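Local coordinates for protein lysyl oxidase (Pichia pastoris, PDB 1W7C) that probably oxidises primary amines, including peptidyl lysine, to aldehydes, using copper and a topaquinone cofactor made from one of its own tyrosines, at residues L337-A342 with R613-L618; T594-R599 with P627-A632. All blocks are in the same frame, centred on the assembly; numbering follows the deposited sequence.

Interactions 1 and 2 lie side by side in the enzyme domain of this copper/topaquinone oxidase, their centres about 9 Å apart, and they touch one another. Glu339 of interaction 1 links them: Gln595 NE2 lies 3.0 Å from Glu339 OE2, a probable hydrogen bond, and Trp597 CZ2 packs 3.5 Å from Glu339 CG. Beside this, Thr616 CG2 meets Val628 CG2 at 3.5 Å. The side chain of Glu339 is also about 5 Å from that of Asp358, the predicted proton acceptor, whereas the side chain of Phe630 of interaction 2 is about 9 Å from a bound calcium ion.

Interaction 1 of 2, residues L337-A342 with R613-L618; sequences LQELIA and RSSTAL
Gln338 and Ser615, with Glu339 beside them, carry most of this buried contact, in which a loop lies against strand 329-344 of the beta-rich copper amine oxidase domain at a classic beta bulge, Gln338 and Glu339 opposite Asn493 of strand 488-498. The loop, 613-618, belongs to the long connection between strands 602-606 and 642-654. The bulge, with Gln338 at phi -111° and psi -37°, explains why these two neighbours on the strand both point their CB at the loop. The Gln338 chain bends at its second torsion and brings OE1 to the backbone of the loop, where Ser614 N donates to it at 3.0 Å from a position tilted out of the amide plane. The same oxygen lies close to Arg613 CA and CB. Ser614 OG sits over the start of the glutamine chain, 3.1 Å from Gln338 CB, and finds its polar partner in the side chain of Asn493. One residue further along, Ser615 places OG anti to its backbone N (chi1 -171°), and this hydroxyl donates to Glu339 OE2 at 2.9 Å, coming from above the carboxylate plane. Ser615 CB packs 3.8 Å from Glu339 CB. The buried carboxylate is gripped on both oxygens: besides Gln595, OE2 is also hydrogen-bonded to Ser357 OG, while OE1 takes Ile359 N and, by its anti lone pair, Leu340 N. Several donors thus surround the group and fix its rotation next to Asp358, the predicted proton acceptor. At the start of the segment, partly exposed Arg613 forms a salt bridge with Asp316 through NH2 and folds back over its own segment, NE donating to Ser615 O at 2.8 Å within the carbonyl plane.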
loop_
_atom_site.group_PDB
_atom_site.type_symbol
_atom_site.label_atom_id
_atom_site.label_comp_id
_atom_site.label_asym_id
_atom_site.label_seq_id
_atom_site.Cartn_x
_atom_site.Cartn_y
_atom_site.Cartn_z
ATOM N N LEU A 337 -1.725 8.125 17.895
ATOM C CA LEU A 337 -1.541 6.711 18.227
ATOM C C LEU A 337 -1.888 6.503 19.694
ATOM O O LEU A 337 -1.443 7.272 20.561
ATOM C CB LEU A 337 -0.087 6.331 17.980
ATOM C CG LEU A 337 0.285 4.895 18.364
ATOM C CD1 LEU A 337 -0.351 3.875 17.442
ATOM C CD2 LEU A 337 1.786 4.756 18.413
ATOM N N GLN A 338 -2.614 5.428 19.970
ATOM C CA GLN A 338 -3.114 5.143 21.301
ATOM C C GLN A 338 -2.468 3.957 21.988
ATOM O O GLN A 338 -2.299 3.961 23.199
ATOM C CB GLN A 338 -4.622 4.852 21.218
ATOM C CG GLN A 338 -5.386 6.080 20.858
ATOM C CD GLN A 338 -5.407 7.087 21.954
ATOM O OE1 GLN A 338 -5.708 6.757 23.101
ATOM N NE2 GLN A 338 -5.066 8.322 21.616
ATOM N N GLU A 339 -2.156 2.927 21.219
ATOM C CA GLU A 339 -1.720 1.633 21.785
ATOM C C GLU A 339 -1.193 0.779 20.675
ATOM O O GLU A 339 -1.599 0.911 19.519
ATOM C CB GLU A 339 -2.849 0.925 22.515
ATOM C CG GLU A 339 -2.572 -0.433 23.157
ATOM C CD GLU A 339 -1.497 -0.418 24.250
ATOM O OE1 GLU A 339 -0.301 -0.175 23.946
ATOM O OE2 GLU A 339 -1.854 -0.727 25.430
ATOM N N LEU A 340 -0.266 -0.082 21.039
ATOM C CA LEU A 340 0.255 -1.116 20.158
ATOM C C LEU A 340 0.367 -2.380 20.979
ATOM O O LEU A 340 0.981 -2.374 22.057
ATOM C CB LEU A 340 1.633 -0.805 19.556
ATOM C CG LEU A 340 2.026 0.504 19.016
ATOM C CD1 LEU A 340 2.376 1.406 20.164
ATOM C CD2 LEU A 340 3.260 0.299 18.075
ATOM N N ILE A 341 -0.199 -3.463 20.478
ATOM C CA ILE A 341 -0.173 -4.768 21.146
ATOM C C ILE A 341 0.589 -5.770 20.295
ATOM O O ILE A 341 0.643 -5.671 19.057
ATOM C CB ILE A 341 -1.582 -5.319 21.502
ATOM C CG1 ILE A 341 -2.417 -5.498 20.236
ATOM C CG2 ILE A 341 -2.213 -4.388 22.535
ATOM C CD1 ILE A 341 -3.728 -6.295 20.478
ATOM N N ALA A 342 1.176 -6.736 20.977
ATOM C CA ALA A 342 1.793 -7.866 20.320
ATOM C C ALA A 342 1.361 -9.104 21.070
ATOM O O ALA A 342 1.765 -9.301 22.232
ATOM C CB ALA A 342 3.306 -7.744 20.302
ATOM N N ARG A 613 -8.724 8.399 25.718
ATOM C CA ARG A 613 -7.730 7.414 25.268
ATOM C C ARG A 613 -8.304 5.998 25.369
ATOM O O ARG A 613 -9.069 5.694 26.275
ATOM C CB ARG A 613 -6.448 7.534 26.104
ATOM C CG ARG A 613 -6.655 7.395 27.619
ATOM C CD ARG A 613 -5.406 7.826 28.405
ATOM N NE ARG A 613 -4.245 7.075 27.957
ATOM C CZ ARG A 613 -3.001 7.438 28.088
ATOM N NH1 ARG A 613 -2.725 8.534 28.777
ATOM N NH2 ARG A 613 -2.050 6.695 27.562
ATOM N N SER A 614 -7.915 5.144 24.410
ATOM C CA SER A 614 -8.468 3.807 24.309
ATOM C C SER A 614 -7.732 2.757 25.152
ATOM O O SER A 614 -8.224 1.644 25.266
ATOM C CB SER A 614 -8.490 3.383 22.863
ATOM O OG SER A 614 -7.193 3.500 22.330
ATOM N N SER A 615 -6.530 3.089 25.625
ATOM C CA SER A 615 -5.757 2.277 26.548
ATOM C C SER A 615 -5.002 3.211 27.447
ATOM O O SER A 615 -5.059 4.442 27.245
ATOM C CB SER A 615 -4.784 1.368 25.787
ATOM O OG SER A 615 -4.178 0.432 26.670
ATOM N N THR A 616 -4.319 2.665 28.440
ATOM C CA THR A 616 -3.434 3.442 29.322
ATOM C C THR A 616 -2.194 2.637 29.594
ATOM O O THR A 616 -2.193 1.422 29.403
ATOM C CB THR A 616 -4.128 3.764 30.690
ATOM O OG1 THR A 616 -4.135 2.606 31.519
ATOM C CG2 THR A 616 -5.538 4.269 30.530
ATOM N N ALA A 617 -1.175 3.278 30.133
ATOM C CA ALA A 617 0.045 2.595 30.544
ATOM C C ALA A 617 -0.208 1.665 31.742
ATOM O O ALA A 617 0.641 0.864 32.064
ATOM C CB ALA A 617 1.133 3.603 30.918
ATOM N N LEU A 618 -1.361 1.853 32.383
ATOM C CA LEU A 618 -1.769 1.147 33.569
ATOM C C LEU A 618 -2.736 0.003 33.265
ATOM O O LEU A 618 -3.181 -0.684 34.185
ATOM C CB LEU A 618 -2.390 2.149 34.566
ATOM C CG LEU A 618 -1.442 3.273 35.011
ATOM C CD1 LEU A 618 -2.162 4.202 35.978
ATOM C CD2 LEU A 618 -0.157 2.679 35.627
#

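Interaction 2 of 2, residues T594-R599 with P627-A632; sequences TQNWAR and PVNFNA
Trp597 and Phe630 form the tight side of this loop-to-loop contact, where a short 3-10 turn starting at Phe630 meets segment 594-599 in the copper amine oxidase domain. Trp597 CB lies over the centre of the Phe630 ring in a CH-pi contact, 3.7 Å from its centroid. The indole turns its edge to that ring in a T-shaped pair, planes at 87°. Phe603 adds a further edge-to-face contact to Phe630. The other side is polar and bridged by two waters. An Asx turn, Asn631 N to Asn629 OD1, opens the 3-10 turn, and Asn596 ND2 reaches the same oxygen at 2.9 Å from the opposite face of its plane. One water accepts from both Asn596 N and Phe630 N; a second accepts from Asn631 ND2 and is weakly bonded to Asn596 OD1. Asn596 and Asn631 cross at about a right angle, with their amide planes nearly parallel. Arg599, extended from CG to NE, meets Asn631 tip to tip, and its NH2 is also hydrogen-bonded to Phe542 O. The same NH2 donates to Asn631 OD1 at 2.8 Å, standing 48° out of the amide plane.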
loop_
_atom_site.group_PDB
_atom_site.type_symbol
_atom_site.label_atom_id
_atom_site.label_comp_id
_atom_site.label_asym_id
_atom_site.label_seq_id
_atom_site.Cartn_x
_atom_site.Cartn_y
_atom_site.Cartn_z
ATOM N N THR A 594 -8.490 -5.689 28.634
ATOM C CA THR A 594 -7.493 -4.645 28.601
ATOM C C THR A 594 -7.261 -3.994 27.249
ATOM O O THR A 594 -6.605 -2.944 27.189
ATOM C CB THR A 594 -6.163 -5.189 29.067
ATOM O OG1 THR A 594 -5.843 -6.347 28.293
ATOM C CG2 THR A 594 -6.194 -5.628 30.547
ATOM N N GLN A 595 -7.742 -4.592 26.170
ATOM C CA GLN A 595 -7.422 -4.191 24.795
ATOM C C GLN A 595 -8.629 -4.413 23.887
ATOM O O GLN A 595 -8.493 -4.908 22.761
ATOM C CB GLN A 595 -6.214 -4.952 24.271
ATOM C CG GLN A 595 -4.980 -4.862 25.137
ATOM C CD GLN A 595 -4.373 -3.494 25.204
ATOM O OE1 GLN A 595 -4.837 -2.546 24.551
ATOM N NE2 GLN A 595 -3.243 -3.387 25.931
ATOM N N ASN A 596 -9.816 -4.013 24.344
ATOM C CA ASN A 596 -11.058 -4.365 23.657
ATOM C C ASN A 596 -11.341 -3.627 22.342
ATOM O O ASN A 596 -12.255 -3.949 21.635
ATOM C CB ASN A 596 -12.229 -4.207 24.611
ATOM C CG ASN A 596 -12.287 -5.274 25.678
ATOM O OD1 ASN A 596 -11.837 -6.412 25.457
ATOM N ND2 ASN A 596 -12.945 -4.948 26.801
ATOM N N TRP A 597 -10.514 -2.633 22.016
ATOM C CA TRP A 597 -10.538 -1.928 20.745
ATOM C C TRP A 597 -9.969 -2.740 19.586
ATOM O O TRP A 597 -10.183 -2.365 18.442
ATOM C CB TRP A 597 -9.690 -0.627 20.871
ATOM C CG TRP A 597 -8.295 -0.873 21.336
ATOM C CD1 TRP A 597 -7.891 -0.903 22.632
ATOM C CD2 TRP A 597 -7.213 -1.334 20.563
ATOM N NE1 TRP A 597 -6.591 -1.309 22.706
ATOM C CE2 TRP A 597 -6.149 -1.577 21.436
ATOM C CE3 TRP A 597 -6.994 -1.501 19.185
ATOM C CZ2 TRP A 597 -4.899 -1.998 20.991
ATOM C CZ3 TRP A 597 -5.730 -1.893 18.752
ATOM C CH2 TRP A 597 -4.711 -2.132 19.652
ATOM N N ALA A 598 -9.266 -3.843 19.874
ATOM C CA ALA A 598 -8.430 -4.507 18.860
ATOM C C ALA A 598 -9.138 -5.621 18.080
ATOM O O ALA A 598 -8.521 -6.314 17.309
ATOM C CB ALA A 598 -7.158 -5.011 19.490
ATOM N N ARG A 599 -10.456 -5.704 18.231
ATOM C CA ARG A 599 -11.260 -6.813 17.753
ATOM C C ARG A 599 -12.018 -6.572 16.443
ATOM O O ARG A 599 -12.569 -7.532 15.901
ATOM C CB ARG A 599 -12.278 -7.210 18.821
ATOM C CG ARG A 599 -13.225 -6.087 19.261
ATOM C CD ARG A 599 -14.081 -6.482 20.432
ATOM N NE ARG A 599 -14.818 -5.331 20.990
ATOM C CZ ARG A 599 -15.979 -4.915 20.540
ATOM N NH1 ARG A 599 -16.616 -5.544 19.570
ATOM N NH2 ARG A 599 -16.550 -3.884 21.122
ATOM N N PRO A 627 -8.094 0.473 34.051
ATOM C CA PRO A 627 -8.452 1.894 34.065
ATOM C C PRO A 627 -9.346 2.294 32.910
ATOM O O PRO A 627 -10.374 2.957 33.158
ATOM C CB PRO A 627 -7.105 2.599 34.091
ATOM C CG PRO A 627 -6.232 1.656 34.843
ATOM C CD PRO A 627 -6.666 0.270 34.365
ATOM N N VAL A 628 -9.008 1.864 31.691
ATOM C CA VAL A 628 -9.865 2.057 30.534
ATOM C C VAL A 628 -10.262 0.703 29.955
ATOM O O VAL A 628 -9.398 -0.096 29.525
ATOM C CB VAL A 628 -9.176 2.914 29.462
ATOM C CG1 VAL A 628 -9.998 2.888 28.158
ATOM C CG2 VAL A 628 -9.014 4.350 29.940
ATOM N N ASN A 629 -11.571 0.470 29.945
ATOM C CA ASN A 629 -12.164 -0.593 29.171
ATOM C C ASN A 629 -12.819 0.076 27.975
ATOM O O ASN A 629 -13.803 0.777 28.127
ATOM C CB ASN A 629 -13.163 -1.371 30.000
ATOM C CG ASN A 629 -13.750 -2.555 29.233
ATOM O OD1 ASN A 629 -13.858 -2.507 28.001
ATOM N ND2 ASN A 629 -14.138 -3.609 29.950
ATOM N N PHE A 630 -12.229 -0.116 26.797
ATOM C CA PHE A 630 -12.681 0.568 25.593
ATOM C C PHE A 630 -14.173 0.326 25.323
ATOM O O PHE A 630 -14.836 1.171 24.763
ATOM C CB PHE A 630 -11.837 0.133 24.412
ATOM C CG PHE A 630 -12.264 0.724 23.089
ATOM C CD1 PHE A 630 -11.888 2.006 22.746
ATOM C CD2 PHE A 630 -13.070 0.006 22.220
ATOM C CE1 PHE A 630 -12.248 2.566 21.531
ATOM C CE2 PHE A 630 -13.438 0.565 20.991
ATOM C CZ PHE A 630 -13.056 1.850 20.674
ATOM N N ASN A 631 -14.678 -0.862 25.665
ATOM C CA ASN A 631 -16.051 -1.167 25.383
ATOM C C ASN A 631 -17.028 -0.250 26.119
ATOM O O ASN A 631 -18.161 -0.126 25.696
ATOM C CB ASN A 631 -16.349 -2.632 25.732
ATOM C CG ASN A 631 -15.805 -3.603 24.710
ATOM O OD1 ASN A 631 -15.376 -3.191 23.610
ATOM N ND2 ASN A 631 -15.764 -4.886 25.074
ATOM N N ALA A 632 -16.575 0.423 27.184
ATOM C CA ALA A 632 -17.420 1.379 27.889
ATOM C C ALA A 632 -17.814 2.556 26.983
ATOM O O ALA A 632 -18.814 3.234 27.227
ATOM C CB ALA A 632 -16.735 1.880 29.148
HETATM O O HOH W 1 -10.214 -2.322 26.701
HETATM O O HOH W 2 -14.596 -7.300 23.797
#